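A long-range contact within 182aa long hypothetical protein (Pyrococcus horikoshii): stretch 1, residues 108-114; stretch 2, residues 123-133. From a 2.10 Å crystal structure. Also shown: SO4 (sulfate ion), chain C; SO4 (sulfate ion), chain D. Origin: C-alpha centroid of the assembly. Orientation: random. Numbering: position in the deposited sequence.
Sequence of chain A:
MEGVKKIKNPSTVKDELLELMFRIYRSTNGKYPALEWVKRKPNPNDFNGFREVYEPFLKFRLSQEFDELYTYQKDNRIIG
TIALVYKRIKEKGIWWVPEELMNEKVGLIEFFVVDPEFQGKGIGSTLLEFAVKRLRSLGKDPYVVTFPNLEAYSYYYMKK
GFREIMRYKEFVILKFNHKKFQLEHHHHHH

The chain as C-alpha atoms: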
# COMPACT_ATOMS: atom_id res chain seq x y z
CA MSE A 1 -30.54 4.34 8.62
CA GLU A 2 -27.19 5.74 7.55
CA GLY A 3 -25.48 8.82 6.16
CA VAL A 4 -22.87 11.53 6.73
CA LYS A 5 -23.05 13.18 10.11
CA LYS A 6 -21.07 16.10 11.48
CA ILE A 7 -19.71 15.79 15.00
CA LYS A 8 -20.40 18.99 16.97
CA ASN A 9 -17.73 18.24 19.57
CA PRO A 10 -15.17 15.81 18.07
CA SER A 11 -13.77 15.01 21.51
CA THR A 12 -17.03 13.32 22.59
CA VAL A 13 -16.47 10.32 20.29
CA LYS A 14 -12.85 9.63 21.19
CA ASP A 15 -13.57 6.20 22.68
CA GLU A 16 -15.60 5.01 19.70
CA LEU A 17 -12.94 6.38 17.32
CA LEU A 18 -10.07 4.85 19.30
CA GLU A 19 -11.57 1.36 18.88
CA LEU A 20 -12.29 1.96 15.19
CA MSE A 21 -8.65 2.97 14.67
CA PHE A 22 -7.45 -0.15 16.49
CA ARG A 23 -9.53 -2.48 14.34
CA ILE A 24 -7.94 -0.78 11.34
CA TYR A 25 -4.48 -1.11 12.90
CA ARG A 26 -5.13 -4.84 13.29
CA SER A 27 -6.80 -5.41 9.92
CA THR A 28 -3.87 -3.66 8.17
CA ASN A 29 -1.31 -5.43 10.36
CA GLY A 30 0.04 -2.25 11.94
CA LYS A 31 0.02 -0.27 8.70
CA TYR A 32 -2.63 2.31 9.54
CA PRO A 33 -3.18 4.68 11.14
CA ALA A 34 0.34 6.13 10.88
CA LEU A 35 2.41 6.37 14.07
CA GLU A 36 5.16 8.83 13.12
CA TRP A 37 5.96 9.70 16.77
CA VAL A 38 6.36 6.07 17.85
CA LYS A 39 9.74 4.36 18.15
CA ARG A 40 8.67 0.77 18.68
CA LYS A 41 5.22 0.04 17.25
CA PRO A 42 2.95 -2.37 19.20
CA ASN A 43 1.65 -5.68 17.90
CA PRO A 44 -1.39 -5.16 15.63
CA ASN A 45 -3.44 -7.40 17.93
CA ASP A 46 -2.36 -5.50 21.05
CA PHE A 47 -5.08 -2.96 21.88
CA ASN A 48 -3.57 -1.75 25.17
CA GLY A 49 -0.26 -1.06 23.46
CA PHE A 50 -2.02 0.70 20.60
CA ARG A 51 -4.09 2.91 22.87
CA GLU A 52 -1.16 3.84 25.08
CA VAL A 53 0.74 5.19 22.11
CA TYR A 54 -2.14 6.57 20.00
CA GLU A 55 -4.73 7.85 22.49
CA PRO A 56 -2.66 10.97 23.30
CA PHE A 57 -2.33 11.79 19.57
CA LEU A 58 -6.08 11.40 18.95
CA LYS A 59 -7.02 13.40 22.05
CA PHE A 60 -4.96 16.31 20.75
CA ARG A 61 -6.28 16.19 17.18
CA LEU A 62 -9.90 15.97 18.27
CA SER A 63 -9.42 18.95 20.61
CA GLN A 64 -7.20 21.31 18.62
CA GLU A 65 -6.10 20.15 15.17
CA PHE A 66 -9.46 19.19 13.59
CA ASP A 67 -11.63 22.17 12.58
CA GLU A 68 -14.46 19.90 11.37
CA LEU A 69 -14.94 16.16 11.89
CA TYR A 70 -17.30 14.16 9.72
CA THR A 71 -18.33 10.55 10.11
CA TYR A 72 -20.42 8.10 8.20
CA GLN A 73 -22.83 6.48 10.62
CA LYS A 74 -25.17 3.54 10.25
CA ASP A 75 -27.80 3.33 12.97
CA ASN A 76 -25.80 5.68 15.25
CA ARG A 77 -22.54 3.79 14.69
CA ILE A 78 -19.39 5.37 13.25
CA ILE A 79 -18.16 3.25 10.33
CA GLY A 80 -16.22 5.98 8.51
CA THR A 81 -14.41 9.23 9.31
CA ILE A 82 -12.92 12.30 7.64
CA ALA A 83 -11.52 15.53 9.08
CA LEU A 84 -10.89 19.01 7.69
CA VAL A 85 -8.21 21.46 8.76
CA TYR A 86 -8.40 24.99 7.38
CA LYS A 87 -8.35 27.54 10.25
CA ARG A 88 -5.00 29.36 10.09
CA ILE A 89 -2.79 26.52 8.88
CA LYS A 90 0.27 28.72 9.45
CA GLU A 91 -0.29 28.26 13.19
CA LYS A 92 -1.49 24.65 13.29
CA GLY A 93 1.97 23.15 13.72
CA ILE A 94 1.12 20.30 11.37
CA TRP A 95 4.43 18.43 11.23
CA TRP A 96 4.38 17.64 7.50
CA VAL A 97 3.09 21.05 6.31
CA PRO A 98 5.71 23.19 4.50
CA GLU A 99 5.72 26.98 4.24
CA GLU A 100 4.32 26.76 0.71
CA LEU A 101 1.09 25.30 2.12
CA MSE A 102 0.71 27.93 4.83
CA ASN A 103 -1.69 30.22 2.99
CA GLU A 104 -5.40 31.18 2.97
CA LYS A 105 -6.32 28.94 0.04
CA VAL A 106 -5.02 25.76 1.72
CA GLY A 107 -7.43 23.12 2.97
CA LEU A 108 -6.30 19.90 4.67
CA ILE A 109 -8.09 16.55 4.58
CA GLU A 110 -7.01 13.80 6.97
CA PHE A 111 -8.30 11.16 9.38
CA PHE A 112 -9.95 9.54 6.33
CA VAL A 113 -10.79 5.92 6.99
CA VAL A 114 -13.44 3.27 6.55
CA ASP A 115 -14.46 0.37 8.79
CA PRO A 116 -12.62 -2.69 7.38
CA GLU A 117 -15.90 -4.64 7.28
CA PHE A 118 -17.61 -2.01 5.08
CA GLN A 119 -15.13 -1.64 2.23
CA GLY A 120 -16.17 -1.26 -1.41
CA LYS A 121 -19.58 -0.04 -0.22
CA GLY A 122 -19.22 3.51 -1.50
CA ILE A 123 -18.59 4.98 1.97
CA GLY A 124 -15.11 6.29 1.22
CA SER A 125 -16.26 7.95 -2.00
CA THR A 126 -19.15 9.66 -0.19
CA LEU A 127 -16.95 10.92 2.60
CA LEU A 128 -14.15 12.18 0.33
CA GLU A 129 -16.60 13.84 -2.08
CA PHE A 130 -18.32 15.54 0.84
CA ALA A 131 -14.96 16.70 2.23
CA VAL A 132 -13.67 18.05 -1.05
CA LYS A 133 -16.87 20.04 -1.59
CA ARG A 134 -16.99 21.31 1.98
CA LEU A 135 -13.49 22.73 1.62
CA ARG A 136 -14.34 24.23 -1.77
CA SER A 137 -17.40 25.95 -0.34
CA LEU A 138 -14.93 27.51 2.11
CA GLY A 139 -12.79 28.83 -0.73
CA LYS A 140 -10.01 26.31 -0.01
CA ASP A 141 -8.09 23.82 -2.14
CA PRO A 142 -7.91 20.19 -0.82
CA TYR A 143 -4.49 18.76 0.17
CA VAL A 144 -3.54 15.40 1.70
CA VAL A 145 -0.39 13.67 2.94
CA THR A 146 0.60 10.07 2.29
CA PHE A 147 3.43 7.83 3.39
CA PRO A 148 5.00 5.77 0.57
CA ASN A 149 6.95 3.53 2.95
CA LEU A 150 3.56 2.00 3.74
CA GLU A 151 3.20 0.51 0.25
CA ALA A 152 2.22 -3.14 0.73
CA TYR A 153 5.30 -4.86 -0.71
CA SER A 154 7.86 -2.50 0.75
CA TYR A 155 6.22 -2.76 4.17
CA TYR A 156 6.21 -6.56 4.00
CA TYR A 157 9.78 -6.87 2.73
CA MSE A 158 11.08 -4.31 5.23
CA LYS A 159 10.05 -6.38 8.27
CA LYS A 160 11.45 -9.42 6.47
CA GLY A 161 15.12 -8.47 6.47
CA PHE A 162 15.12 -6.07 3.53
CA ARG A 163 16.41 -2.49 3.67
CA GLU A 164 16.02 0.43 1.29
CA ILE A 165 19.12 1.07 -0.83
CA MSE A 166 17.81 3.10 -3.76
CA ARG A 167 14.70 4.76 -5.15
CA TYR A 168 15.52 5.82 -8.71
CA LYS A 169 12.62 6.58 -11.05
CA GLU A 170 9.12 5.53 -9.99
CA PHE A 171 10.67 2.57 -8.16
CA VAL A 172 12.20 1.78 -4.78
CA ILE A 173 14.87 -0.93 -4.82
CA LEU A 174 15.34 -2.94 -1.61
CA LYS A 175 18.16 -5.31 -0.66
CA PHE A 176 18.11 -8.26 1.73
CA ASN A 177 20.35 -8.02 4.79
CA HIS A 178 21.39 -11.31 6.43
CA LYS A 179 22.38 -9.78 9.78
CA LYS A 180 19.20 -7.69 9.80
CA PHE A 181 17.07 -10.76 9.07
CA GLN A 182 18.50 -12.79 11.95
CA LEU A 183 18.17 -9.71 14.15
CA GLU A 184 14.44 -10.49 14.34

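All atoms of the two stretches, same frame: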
# COMPACT_ATOMS: atom_id res chain seq x y z
N LEU A 108 -6.83 21.23 4.37
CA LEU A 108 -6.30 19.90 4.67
C LEU A 108 -7.35 18.84 4.97
O LEU A 108 -8.29 19.07 5.73
CB LEU A 108 -5.35 19.98 5.87
CG LEU A 108 -3.89 20.42 5.70
CD1 LEU A 108 -3.72 21.35 4.54
CD2 LEU A 108 -3.42 21.04 6.99
N ILE A 109 -7.20 17.67 4.35
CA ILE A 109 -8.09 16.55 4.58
C ILE A 109 -7.23 15.47 5.23
O ILE A 109 -6.11 15.23 4.80
CB ILE A 109 -8.67 15.99 3.26
CG1 ILE A 109 -9.76 16.94 2.75
CG2 ILE A 109 -9.20 14.56 3.48
CD1 ILE A 109 -10.32 16.58 1.38
N GLU A 110 -7.74 14.85 6.28
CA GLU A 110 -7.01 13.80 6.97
C GLU A 110 -7.98 12.97 7.80
O GLU A 110 -9.20 13.19 7.74
CB GLU A 110 -5.90 14.41 7.85
CG GLU A 110 -6.35 15.42 8.90
CD GLU A 110 -5.18 16.24 9.49
OE1 GLU A 110 -5.35 16.82 10.58
OE2 GLU A 110 -4.10 16.32 8.86
N PHE A 111 -7.45 12.00 8.54
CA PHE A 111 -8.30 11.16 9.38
C PHE A 111 -9.41 10.55 8.52
O PHE A 111 -10.56 10.46 8.94
CB PHE A 111 -8.91 12.03 10.49
CG PHE A 111 -9.32 11.26 11.70
CD1 PHE A 111 -10.66 11.20 12.06
CD2 PHE A 111 -8.37 10.67 12.52
CE1 PHE A 111 -11.05 10.56 13.24
CE2 PHE A 111 -8.74 10.04 13.70
CZ PHE A 111 -10.08 9.98 14.07
N PHE A 112 -9.03 10.14 7.31
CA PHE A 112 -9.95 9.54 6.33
C PHE A 112 -9.84 8.03 6.38
O PHE A 112 -8.85 7.47 5.92
CB PHE A 112 -9.58 10.00 4.92
CG PHE A 112 -10.42 9.39 3.82
CD1 PHE A 112 -9.86 9.14 2.57
CD2 PHE A 112 -11.76 9.10 4.02
CE1 PHE A 112 -10.62 8.61 1.52
CE2 PHE A 112 -12.54 8.56 2.98
CZ PHE A 112 -11.96 8.32 1.73
N VAL A 113 -10.85 7.36 6.92
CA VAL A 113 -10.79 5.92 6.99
C VAL A 113 -12.16 5.31 6.85
O VAL A 113 -13.17 6.00 6.88
CB VAL A 113 -10.17 5.46 8.33
CG1 VAL A 113 -11.26 5.24 9.37
CG2 VAL A 113 -9.34 4.22 8.11
N VAL A 114 -12.19 3.99 6.68
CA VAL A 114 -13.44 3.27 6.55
C VAL A 114 -13.34 1.96 7.32
O VAL A 114 -12.31 1.30 7.28
CB VAL A 114 -13.77 2.96 5.08
CG1 VAL A 114 -15.01 2.07 5.01
CG2 VAL A 114 -14.01 4.25 4.31
N ILE A 123 -18.73 4.07 0.83
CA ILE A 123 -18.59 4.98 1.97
C ILE A 123 -17.42 5.95 1.81
O ILE A 123 -17.56 7.14 2.06
CB ILE A 123 -18.43 4.20 3.30
CG1 ILE A 123 -19.65 3.31 3.54
CG2 ILE A 123 -18.32 5.18 4.46
CD1 ILE A 123 -19.48 2.37 4.71
N GLY A 124 -16.27 5.44 1.41
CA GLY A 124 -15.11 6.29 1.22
C GLY A 124 -15.36 7.38 0.19
O GLY A 124 -15.03 8.54 0.41
N SER A 125 -15.96 7.00 -0.94
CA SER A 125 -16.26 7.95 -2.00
C SER A 125 -17.16 9.08 -1.50
O SER A 125 -16.93 10.24 -1.81
CB SER A 125 -16.93 7.25 -3.19
OG SER A 125 -16.10 6.23 -3.71
N THR A 126 -18.19 8.71 -0.73
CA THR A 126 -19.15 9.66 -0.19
C THR A 126 -18.49 10.62 0.77
O THR A 126 -18.73 11.83 0.73
CB THR A 126 -20.28 8.91 0.57
OG1 THR A 126 -21.08 8.18 -0.37
CG2 THR A 126 -21.17 9.89 1.33
N LEU A 127 -17.65 10.08 1.65
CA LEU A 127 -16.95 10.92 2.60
C LEU A 127 -16.03 11.89 1.86
O LEU A 127 -16.17 13.10 1.99
CB LEU A 127 -16.16 10.06 3.59
CG LEU A 127 -17.01 9.40 4.69
CD1 LEU A 127 -16.13 8.51 5.56
CD2 LEU A 127 -17.66 10.48 5.55
N LEU A 128 -15.11 11.35 1.07
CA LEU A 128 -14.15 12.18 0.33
C LEU A 128 -14.85 13.27 -0.49
O LEU A 128 -14.49 14.44 -0.41
CB LEU A 128 -13.28 11.30 -0.58
CG LEU A 128 -12.03 11.94 -1.21
CD1 LEU A 128 -11.15 12.57 -0.13
CD2 LEU A 128 -11.26 10.88 -1.97
N GLU A 129 -15.85 12.88 -1.28
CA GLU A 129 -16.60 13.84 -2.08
C GLU A 129 -17.17 14.94 -1.19
O GLU A 129 -17.08 16.12 -1.51
CB GLU A 129 -17.75 13.14 -2.82
CG GLU A 129 -18.73 14.11 -3.48
CD GLU A 129 -19.90 13.41 -4.16
OE1 GLU A 129 -20.60 12.62 -3.48
OE2 GLU A 129 -20.11 13.66 -5.37
N PHE A 130 -17.76 14.55 -0.07
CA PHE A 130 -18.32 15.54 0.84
C PHE A 130 -17.23 16.49 1.33
O PHE A 130 -17.41 17.70 1.34
CB PHE A 130 -18.98 14.84 2.03
CG PHE A 130 -19.66 15.77 2.99
CD1 PHE A 130 -18.94 16.41 3.99
CD2 PHE A 130 -21.02 16.03 2.88
CE1 PHE A 130 -19.57 17.28 4.88
CE2 PHE A 130 -21.66 16.90 3.76
CZ PHE A 130 -20.93 17.53 4.76
N ALA A 131 -16.08 15.93 1.72
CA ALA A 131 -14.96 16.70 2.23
C ALA A 131 -14.38 17.66 1.20
O ALA A 131 -14.08 18.82 1.52
CB ALA A 131 -13.86 15.76 2.73
N VAL A 132 -14.20 17.19 -0.02
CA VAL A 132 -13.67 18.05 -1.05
C VAL A 132 -14.60 19.23 -1.29
O VAL A 132 -14.15 20.38 -1.38
CB VAL A 132 -13.47 17.26 -2.35
CG1 VAL A 132 -13.20 18.21 -3.50
CG2 VAL A 132 -12.30 16.28 -2.18
N LYS A 133 -15.91 18.96 -1.37
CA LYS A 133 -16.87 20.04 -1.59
C LYS A 133 -16.97 21.00 -0.40
O LYS A 133 -17.08 22.21 -0.58
CB LYS A 133 -18.26 19.47 -1.91
CG LYS A 133 -18.46 19.23 -3.41
CD LYS A 133 -19.73 18.45 -3.71
CE LYS A 133 -19.77 18.04 -5.19
NZ LYS A 133 -20.76 16.96 -5.44
S SO4 C . -15.35 3.13 -1.33
O1 SO4 C . -15.92 1.80 -1.65
O2 SO4 C . -14.08 3.28 -2.04
O3 SO4 C . -15.13 3.22 0.12
O4 SO4 C . -16.27 4.19 -1.75
S SO4 D . -3.95 10.91 9.19
O1 SO4 D . -4.61 9.64 8.84
O2 SO4 D . -3.39 11.54 7.97
O3 SO4 D . -2.86 10.62 10.14
O4 SO4 D . -4.92 11.83 9.79

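Strand 108-114 lies against helix 123-133 with the two running nearly antiparallel: their N-to-C directions differ by 159°, and their axes approach to 8.7 Å. The register follows from that direction. The CA of I109 is 7.3 Å from the CA of A131, the CA of F112 is 7.8 Å from the CA of L128, and the CA of V114 is 6.3 Å from the CA of G124, so the closest of these backbone pairings is at the start of the helix, where the helical residue is a glycine. The helix is held by its own backbone hydrogen bonds, from L127 N to I123 O through K133 N to E129 O. No hydrogen bond crosses between the stretches. Packing alone joins them, burying 377 Å² summed over both sides.

The strand supplies three main contact residues: I109, F112 and V114. I109 points its CA-to-CB bond toward the helix and, with chi1 m and chi2 t, extends CD1 to 3.9 Å from A131 CB. The same CD1 lies 4.1 Å from V132 CG2 and 4.4 Å from L128 CD1. The small methyl of A131, pointing toward the strand, leaves space that I109 CD1 occupies.

F112 starts out sideways, but its t rotamer brings the ring to the helix, and it has the largest covered area of any residue here. CE2 lies 4.0 Å from L127 CB and CZ 4.0 Å from L128 CB, both at oblique positions around the ring. At its edge, CZ comes within 3.3 Å of G124 O, a carbonyl already accepting the helical hydrogen bond from L128 N. A flat aromatic can thus reach both aliphatic side chains and main chain. L127 also touches the strand backbone, its CD1 4.1 Å from V113 O, although the V113 side chain itself starts away from the helix.

At the far end, V114 points toward the helix. Its CG2 sits 3.9 Å from G124 CA, and its CG1 4.4 Å from I123 CB. A CB on G124 would stand only 2.6 Å from O3 of the chain C sulfate, an ion probably from the crystallisation liquor, but 3.7 Å from V114 CG2, so it is the anion and not the strand that would be crowded. G124 N donates to that O3 at 2.8 Å. S125 N donates to sulfate O4 at 2.9 Å, and S125 OG donates to the same O4 at 2.8 Å.

On the helix, I123, L127 and A131 point toward the strand, L128 makes contact from the side, and E129 and K133 stay exposed and out of reach, joined by a salt bridge with K133 NZ 3.4 Å from E129 OE2.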